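Local coordinates for uncharacterized protein (PDB 3R6A) that is of unknown function but belongs to the glyoxalase/bleomycin resistance protein/dioxygenase superfamily, whose members are built from paired beta-alpha-beta-beta-beta modules, at residues B[99-104]-B[115-120]. Numbering follows the deposited sequence.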
# COMPACT_ATOMS: atom_id res chain seq x y z
N THR B 99 20.32 -2.70 -2.66
CA THR B 99 19.55 -2.62 -3.89
C THR B 99 19.60 -1.26 -4.58
O THR B 99 19.03 -1.09 -5.65
CB THR B 99 18.07 -2.98 -3.63
OG1 THR B 99 17.54 -2.14 -2.59
CG2 THR B 99 17.94 -4.44 -3.20
N GLY B 100 20.27 -0.29 -3.97
CA GLY B 100 20.36 1.03 -4.57
C GLY B 100 20.44 2.13 -3.53
O GLY B 100 21.41 2.22 -2.78
N ARG B 101 19.41 2.97 -3.48
CA ARG B 101 19.38 4.07 -2.50
C ARG B 101 17.94 4.29 -2.04
O ARG B 101 17.02 4.15 -2.83
CB ARG B 101 19.89 5.37 -3.13
CG ARG B 101 21.33 5.35 -3.59
CD ARG B 101 21.58 6.53 -4.51
NE ARG B 101 21.37 7.82 -3.84
CZ ARG B 101 20.92 8.91 -4.45
NH1 ARG B 101 20.61 8.88 -5.74
NH2 ARG B 101 20.78 10.04 -3.77
N ASN B 102 17.76 4.64 -0.78
CA ASN B 102 16.42 4.91 -0.27
C ASN B 102 16.43 6.16 0.59
O ASN B 102 17.49 6.67 0.96
CB ASN B 102 15.89 3.78 0.63
CG ASN B 102 16.10 2.39 0.05
OD1 ASN B 102 16.02 2.18 -1.16
ND2 ASN B 102 16.33 1.42 0.93
N MSE B 103 15.23 6.64 0.90
CA MSE B 103 15.03 7.78 1.78
C MSE B 103 13.60 7.68 2.28
O MSE B 103 12.73 7.12 1.60
CB MSE B 103 15.25 9.12 1.07
CG MSE B 103 14.26 9.45 -0.02
SE MSE B 103 14.60 11.24 -0.72
CE MSE B 103 13.14 11.32 -1.99
N THR B 104 13.36 8.18 3.48
CA THR B 104 12.02 8.15 4.06
C THR B 104 11.60 9.60 4.19
O THR B 104 12.38 10.44 4.63
CB THR B 104 12.02 7.43 5.41
OG1 THR B 104 12.40 6.06 5.22
CG2 THR B 104 10.62 7.47 6.03
N TYR B 115 10.89 6.22 -0.30
CA TYR B 115 11.20 6.35 -1.72
C TYR B 115 12.43 5.49 -1.99
O TYR B 115 13.45 5.61 -1.31
CB TYR B 115 11.50 7.82 -2.07
CG TYR B 115 10.27 8.69 -2.10
CD1 TYR B 115 9.68 9.06 -3.30
CD2 TYR B 115 9.68 9.14 -0.91
CE1 TYR B 115 8.55 9.87 -3.34
CE2 TYR B 115 8.55 9.95 -0.94
CZ TYR B 115 7.99 10.31 -2.15
OH TYR B 115 6.90 11.15 -2.19
N VAL B 116 12.34 4.63 -3.00
CA VAL B 116 13.44 3.74 -3.32
C VAL B 116 13.87 3.86 -4.77
O VAL B 116 13.04 4.01 -5.66
CB VAL B 116 13.06 2.28 -3.04
CG1 VAL B 116 14.24 1.36 -3.34
CG2 VAL B 116 12.62 2.13 -1.59
N GLU B 117 15.18 3.78 -4.99
CA GLU B 117 15.75 3.83 -6.33
C GLU B 117 16.59 2.57 -6.47
O GLU B 117 17.49 2.33 -5.67
CB GLU B 117 16.64 5.07 -6.48
CG GLU B 117 17.20 5.27 -7.87
CD GLU B 117 18.20 6.42 -7.93
OE1 GLU B 117 17.80 7.57 -7.64
OE2 GLU B 117 19.38 6.17 -8.26
N HIS B 118 16.28 1.75 -7.46
CA HIS B 118 17.02 0.51 -7.68
C HIS B 118 18.20 0.74 -8.62
O HIS B 118 18.08 1.45 -9.62
CB HIS B 118 16.09 -0.56 -8.25
CG HIS B 118 15.16 -1.17 -7.25
ND1 HIS B 118 14.06 -1.90 -7.60
CD2 HIS B 118 15.19 -1.17 -5.89
CE1 HIS B 118 13.44 -2.33 -6.52
NE2 HIS B 118 14.11 -1.90 -5.46
N SER B 119 19.34 0.14 -8.29
CA SER B 119 20.52 0.27 -9.13
C SER B 119 20.39 -0.73 -10.28
O SER B 119 19.35 -1.35 -10.45
CB SER B 119 21.78 -0.01 -8.31
OG SER B 119 21.73 -1.30 -7.72
N LYS B 120 21.46 -0.89 -11.06
CA LYS B 120 21.44 -1.81 -12.19
C LYS B 120 20.96 -3.22 -11.85
O LYS B 120 19.76 -3.50 -11.87
CB LYS B 120 22.83 -1.88 -12.83
CG LYS B 120 23.28 -0.58 -13.48
CD LYS B 120 24.65 -0.72 -14.11
CE LYS B 120 25.72 -1.01 -13.07
NZ LYS B 120 27.07 -1.17 -13.68
O HOH W 1 14.38 -2.39 -2.91
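The side chains of R101 and E117 run alongside each other on one face of the sheet; the guanidinium and carboxylate planes stand 88° apart, and the salt bridge between R101 NH1 and E117 OE1 is long, 3.6 Å. Each has a further polar partner at the start of helix 76-84: R101 NH2 pairs with D77, and E117 OE1 accepts a hydrogen bond from the backbone N of L76. On the same face, selenomethionine M103 slants across the root of Y115. Its CG, between the backbone N and carbonyl carbon (chi1 66°), lies 3.8 Å from Y115 CB, and its extended chain carries CE to 3.9 Å from Y115 CG, oblique to the ring. F71 meets that ring edge-to-face, Y115 OH bonds H107, and L27 of the second subunit also packs on Y115. The imidazole of H118, on the other face, takes a water in its plane at the NE2 edge; this water also bonds T99 OG1, and T99 CB sits 4.1 Å from H118 CD2. Strands 100-106 and 112-118 form an antiparallel beta hairpin within the mixed sheet of the glyoxalase/bleomycin resistance fold, flanked by strands 89-97 and 69-73. R101 with E117 and M103 with Y115 are its hydrogen-bonded pairs here, each with two N-H...O bonds. Between them N102 and V116 form a non-hydrogen-bonded pair, side chains side by side, and N102 CA directs a CA-H...O contact at Y115 O. Beyond G100, S119 N bonds T99 O at 2.9 Å. S119 OG adds a weak second bond to the same oxygen. A CB on G100 would run into E117 O and, at this backbone conformation, into the preceding carbonyl oxygen.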